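Local coordinates for protein (5-formylfuran-3-yl)methyl phosphate transaminase (Methanococcus jannaschii, PDB 2Z61) that transfers the amino group of alanine to a furan aldehyde phosphate, using pyridoxal 5'-phosphate, to make the furan precursor of methanofuran, at residues 306-320 with 338-351. Numbering follows the deposited sequence.
Sequences AYYVFPNIGEDGREF and FGSKGKNYIRISYA
Val309 and Ile348 form an antiparallel hydrogen-bonded pair, Val309 N giving to Ile348 O (3.0 Å) and Ile348 N to Val309 O (2.9 Å), and so join the edge strand 308-309 to the central strand 346-349 of the small antiparallel sheet of this class I aminotransferase. Past Val309 the regular pairing stops; a lone bridge joins Asn312 and Tyr345, then Ile313 N donates to Asn344 O, and Gly317 N, at the start of helix 317-328, reaches Lys343 O. Phe310 and Tyr345 illustrate how side-chain packing supplements the backbone where regular pairing lapses. Tyr345 CB lies over a face of the Phe310 ring, 3.8 Å from its centroid, while the two rings, 14° from parallel, are slid apart and barely overlap. The backbone puts Asn312 CB over the Tyr345 ring, and chi1 (-179°), with CG opposite the backbone N, carries the amide on so that ND2 bonds Tyr345 OH. A leucine in place of Tyr345 would probably leave this amide nitrogen without its hydroxyl mate and Asn312 CB without a ring to lie on. Next to Phe310, the Arg347 guanidinium runs almost parallel to the Tyr308 ring, with Tyr308 CE1 over its centre; Asn165 takes a hydrogen bond from Arg347 NH1, and Tyr192 meets the Tyr308 hydroxyl. At the far end Tyr307 CB sits over the Tyr350 ring, 4.0 Å from its centroid, and a water bridges Tyr308 O and Tyr350 OH.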
# COMPACT_ATOMS: atom_id res chain seq x y z
N ALA A 306 -15.68 3.52 -18.98
CA ALA A 306 -14.49 4.20 -18.47
C ALA A 306 -14.50 5.61 -19.06
O ALA A 306 -15.56 6.21 -19.19
CB ALA A 306 -13.22 3.44 -18.89
N TYR A 307 -13.34 6.15 -19.39
CA TYR A 307 -13.30 7.48 -19.99
C TYR A 307 -12.16 7.57 -21.00
O TYR A 307 -11.45 8.57 -21.09
CB TYR A 307 -13.19 8.57 -18.91
CG TYR A 307 -12.28 8.26 -17.74
CD1 TYR A 307 -10.89 8.25 -17.88
CD2 TYR A 307 -12.82 8.00 -16.47
CE1 TYR A 307 -10.05 8.01 -16.78
CE2 TYR A 307 -12.00 7.75 -15.38
CZ TYR A 307 -10.61 7.76 -15.54
OH TYR A 307 -9.80 7.50 -14.45
N TYR A 308 -12.01 6.50 -21.77
CA TYR A 308 -10.97 6.41 -22.79
C TYR A 308 -11.54 5.97 -24.14
O TYR A 308 -12.55 5.26 -24.21
CB TYR A 308 -9.91 5.39 -22.38
CG TYR A 308 -9.41 5.51 -20.96
CD1 TYR A 308 -8.64 6.60 -20.55
CD2 TYR A 308 -9.64 4.49 -20.03
CE1 TYR A 308 -8.12 6.67 -19.26
CE2 TYR A 308 -9.13 4.55 -18.74
CZ TYR A 308 -8.36 5.64 -18.36
OH TYR A 308 -7.83 5.68 -17.09
N VAL A 309 -10.86 6.39 -25.20
CA VAL A 309 -11.19 6.00 -26.57
C VAL A 309 -9.82 5.65 -27.14
O VAL A 309 -8.85 6.39 -26.94
CB VAL A 309 -11.85 7.16 -27.35
CG1 VAL A 309 -12.18 6.70 -28.75
CG2 VAL A 309 -13.13 7.60 -26.64
N PHE A 310 -9.74 4.51 -27.83
CA PHE A 310 -8.47 4.03 -28.36
C PHE A 310 -8.53 3.86 -29.89
O PHE A 310 -8.56 2.74 -30.40
CB PHE A 310 -8.15 2.68 -27.70
CG PHE A 310 -6.71 2.29 -27.75
CD1 PHE A 310 -5.74 3.07 -27.13
CD2 PHE A 310 -6.32 1.10 -28.36
CE1 PHE A 310 -4.40 2.67 -27.12
CE2 PHE A 310 -4.99 0.70 -28.36
CZ PHE A 310 -4.03 1.48 -27.73
N PRO A 311 -8.53 4.98 -30.63
CA PRO A 311 -8.60 4.97 -32.09
C PRO A 311 -7.37 4.49 -32.85
O PRO A 311 -6.23 4.72 -32.43
CB PRO A 311 -8.93 6.41 -32.42
CG PRO A 311 -8.17 7.16 -31.37
CD PRO A 311 -8.48 6.36 -30.12
N ASN A 312 -7.62 3.84 -33.98
CA ASN A 312 -6.56 3.37 -34.87
C ASN A 312 -6.36 4.54 -35.83
O ASN A 312 -7.20 4.79 -36.69
CB ASN A 312 -7.01 2.14 -35.66
CG ASN A 312 -5.92 1.61 -36.58
OD1 ASN A 312 -5.28 2.37 -37.31
ND2 ASN A 312 -5.71 0.30 -36.56
N ILE A 313 -5.25 5.27 -35.67
CA ILE A 313 -4.99 6.42 -36.52
C ILE A 313 -4.23 6.07 -37.78
O ILE A 313 -3.72 6.95 -38.48
CB ILE A 313 -4.21 7.50 -35.75
CG1 ILE A 313 -2.83 6.96 -35.34
CG2 ILE A 313 -5.00 7.93 -34.52
CD1 ILE A 313 -1.95 7.98 -34.66
N GLY A 314 -4.15 4.77 -38.08
CA GLY A 314 -3.45 4.32 -39.27
C GLY A 314 -1.98 4.67 -39.33
O GLY A 314 -1.37 4.59 -40.39
N GLU A 315 -1.39 5.06 -38.20
CA GLU A 315 0.02 5.42 -38.20
C GLU A 315 0.69 5.37 -36.83
O GLU A 315 0.03 5.23 -35.83
CB GLU A 315 0.21 6.80 -38.82
CG GLU A 315 -0.56 7.91 -38.13
CD GLU A 315 -0.19 9.28 -38.64
OE1 GLU A 315 0.98 9.69 -38.47
OE2 GLU A 315 -1.07 9.97 -39.21
N ASP A 316 2.00 5.60 -36.80
CA ASP A 316 2.73 5.44 -35.56
C ASP A 316 2.28 6.39 -34.46
O ASP A 316 2.66 7.56 -34.44
CB ASP A 316 4.23 5.58 -35.80
CG ASP A 316 5.04 5.18 -34.58
OD1 ASP A 316 5.00 5.91 -33.57
OD2 ASP A 316 5.72 4.14 -34.64
N GLY A 317 1.52 5.86 -33.51
CA GLY A 317 1.03 6.66 -32.39
C GLY A 317 2.14 7.41 -31.65
O GLY A 317 2.05 8.56 -31.28
N ARG A 318 3.25 6.73 -31.43
CA ARG A 318 4.39 7.34 -30.73
C ARG A 318 4.82 8.68 -31.36
O ARG A 318 4.89 9.73 -30.70
CB ARG A 318 5.58 6.38 -30.75
CG ARG A 318 6.86 6.89 -30.09
CD ARG A 318 6.92 6.51 -28.62
NE ARG A 318 8.27 6.54 -28.07
CZ ARG A 318 8.59 6.19 -26.82
NH1 ARG A 318 7.64 5.78 -25.99
NH2 ARG A 318 9.85 6.23 -26.41
N GLU A 319 5.11 8.63 -32.65
CA GLU A 319 5.55 9.80 -33.39
C GLU A 319 4.44 10.84 -33.47
O GLU A 319 4.68 12.03 -33.28
CB GLU A 319 6.01 9.40 -34.79
CG GLU A 319 7.26 8.53 -34.78
CD GLU A 319 7.66 8.08 -36.17
OE1 GLU A 319 7.82 8.95 -37.06
OE2 GLU A 319 7.83 6.86 -36.38
N PHE A 320 3.23 10.38 -33.75
CA PHE A 320 2.08 11.26 -33.85
C PHE A 320 1.97 12.10 -32.58
O PHE A 320 1.83 13.32 -32.64
CB PHE A 320 0.80 10.44 -34.03
CG PHE A 320 -0.45 11.28 -34.09
CD1 PHE A 320 -0.80 11.95 -35.26
CD2 PHE A 320 -1.27 11.41 -32.97
CE1 PHE A 320 -1.96 12.74 -35.31
CE2 PHE A 320 -2.42 12.20 -33.01
CZ PHE A 320 -2.77 12.87 -34.19
N PHE A 338 0.58 0.25 -24.25
CA PHE A 338 -0.32 -0.75 -23.68
C PHE A 338 -0.19 -2.14 -24.32
O PHE A 338 -0.81 -3.09 -23.85
CB PHE A 338 -1.77 -0.28 -23.79
CG PHE A 338 -2.00 1.10 -23.22
CD1 PHE A 338 -1.80 2.23 -24.01
CD2 PHE A 338 -2.42 1.26 -21.90
CE1 PHE A 338 -2.02 3.51 -23.49
CE2 PHE A 338 -2.64 2.54 -21.38
CZ PHE A 338 -2.45 3.66 -22.18
N GLY A 339 0.60 -2.24 -25.38
CA GLY A 339 0.77 -3.52 -26.05
C GLY A 339 1.29 -3.36 -27.47
O GLY A 339 1.21 -2.28 -28.05
N SER A 340 1.81 -4.44 -28.04
CA SER A 340 2.34 -4.40 -29.40
C SER A 340 1.26 -4.07 -30.42
O SER A 340 1.52 -3.40 -31.42
CB SER A 340 2.99 -5.74 -29.76
OG SER A 340 2.04 -6.80 -29.69
N LYS A 341 0.05 -4.54 -30.16
CA LYS A 341 -1.08 -4.30 -31.07
C LYS A 341 -1.41 -2.81 -31.21
O LYS A 341 -2.14 -2.42 -32.12
CB LYS A 341 -2.32 -5.03 -30.56
CG LYS A 341 -2.76 -6.22 -31.39
CD LYS A 341 -1.73 -7.34 -31.35
CE LYS A 341 -2.03 -8.41 -32.39
NZ LYS A 341 -3.44 -8.88 -32.32
N GLY A 342 -0.87 -1.98 -30.32
CA GLY A 342 -1.18 -0.57 -30.38
C GLY A 342 -0.15 0.38 -30.95
O GLY A 342 -0.03 1.51 -30.49
N LYS A 343 0.60 -0.06 -31.96
CA LYS A 343 1.61 0.80 -32.55
C LYS A 343 0.92 1.97 -33.27
O LYS A 343 1.33 3.12 -33.10
CB LYS A 343 2.47 0.04 -33.56
CG LYS A 343 3.47 0.94 -34.27
CD LYS A 343 4.37 0.18 -35.23
CE LYS A 343 5.43 1.10 -35.81
NZ LYS A 343 6.37 0.39 -36.71
N ASN A 344 -0.13 1.64 -34.03
CA ASN A 344 -0.94 2.54 -34.85
C ASN A 344 -2.09 3.19 -34.08
O ASN A 344 -2.90 3.92 -34.65
CB ASN A 344 -1.43 1.78 -36.09
CG ASN A 344 -0.27 1.37 -36.98
OD1 ASN A 344 0.46 2.23 -37.49
ND2 ASN A 344 -0.09 0.07 -37.18
N TYR A 345 -2.12 2.96 -32.77
CA TYR A 345 -3.09 3.58 -31.88
C TYR A 345 -2.59 4.66 -30.88
O TYR A 345 -1.39 4.86 -30.68
CB TYR A 345 -3.70 2.46 -31.09
CG TYR A 345 -4.44 1.44 -31.94
CD1 TYR A 345 -3.76 0.51 -32.73
CD2 TYR A 345 -5.83 1.41 -31.92
CE1 TYR A 345 -4.46 -0.44 -33.48
CE2 TYR A 345 -6.54 0.47 -32.67
CZ TYR A 345 -5.85 -0.46 -33.45
OH TYR A 345 -6.55 -1.39 -34.18
N ILE A 346 -3.55 5.32 -30.25
CA ILE A 346 -3.30 6.32 -29.22
C ILE A 346 -4.51 6.34 -28.29
O ILE A 346 -5.64 6.07 -28.73
CB ILE A 346 -3.12 7.75 -29.79
CG1 ILE A 346 -4.44 8.27 -30.35
CG2 ILE A 346 -2.04 7.75 -30.87
CD1 ILE A 346 -4.45 9.76 -30.64
N ARG A 347 -4.29 6.64 -27.02
CA ARG A 347 -5.41 6.69 -26.08
C ARG A 347 -5.78 8.13 -25.79
O ARG A 347 -4.92 8.96 -25.48
CB ARG A 347 -5.06 5.99 -24.77
CG ARG A 347 -6.25 5.92 -23.79
CD ARG A 347 -5.82 5.47 -22.40
NE ARG A 347 -5.25 6.57 -21.63
CZ ARG A 347 -4.80 6.45 -20.38
NH1 ARG A 347 -4.87 5.29 -19.74
NH2 ARG A 347 -4.30 7.51 -19.75
N ILE A 348 -7.07 8.42 -25.92
CA ILE A 348 -7.58 9.74 -25.64
C ILE A 348 -8.45 9.63 -24.39
O ILE A 348 -9.36 8.80 -24.33
CB ILE A 348 -8.45 10.29 -26.80
CG1 ILE A 348 -7.54 10.71 -27.96
CG2 ILE A 348 -9.28 11.48 -26.32
CD1 ILE A 348 -8.28 11.38 -29.11
N SER A 349 -8.14 10.44 -23.39
CA SER A 349 -8.90 10.44 -22.15
C SER A 349 -9.76 11.69 -22.09
O SER A 349 -9.24 12.80 -22.22
CB SER A 349 -7.97 10.41 -20.95
OG SER A 349 -8.68 10.74 -19.77
N TYR A 350 -11.06 11.53 -21.91
CA TYR A 350 -11.93 12.70 -21.83
C TYR A 350 -12.25 13.05 -20.38
O TYR A 350 -13.34 13.54 -20.07
CB TYR A 350 -13.20 12.50 -22.66
CG TYR A 350 -13.91 11.17 -22.51
CD1 TYR A 350 -14.85 10.96 -21.51
CD2 TYR A 350 -13.67 10.13 -23.42
CE1 TYR A 350 -15.56 9.76 -21.43
CE2 TYR A 350 -14.36 8.93 -23.34
CZ TYR A 350 -15.30 8.75 -22.34
OH TYR A 350 -16.00 7.56 -22.27
N ALA A 351 -11.28 12.78 -19.51
CA ALA A 351 -11.39 13.08 -18.10
C ALA A 351 -10.89 14.51 -17.92
O ALA A 351 -10.09 14.81 -17.03
CB ALA A 351 -10.53 12.12 -17.29
O HOH W 1 -15.27 4.95 -23.90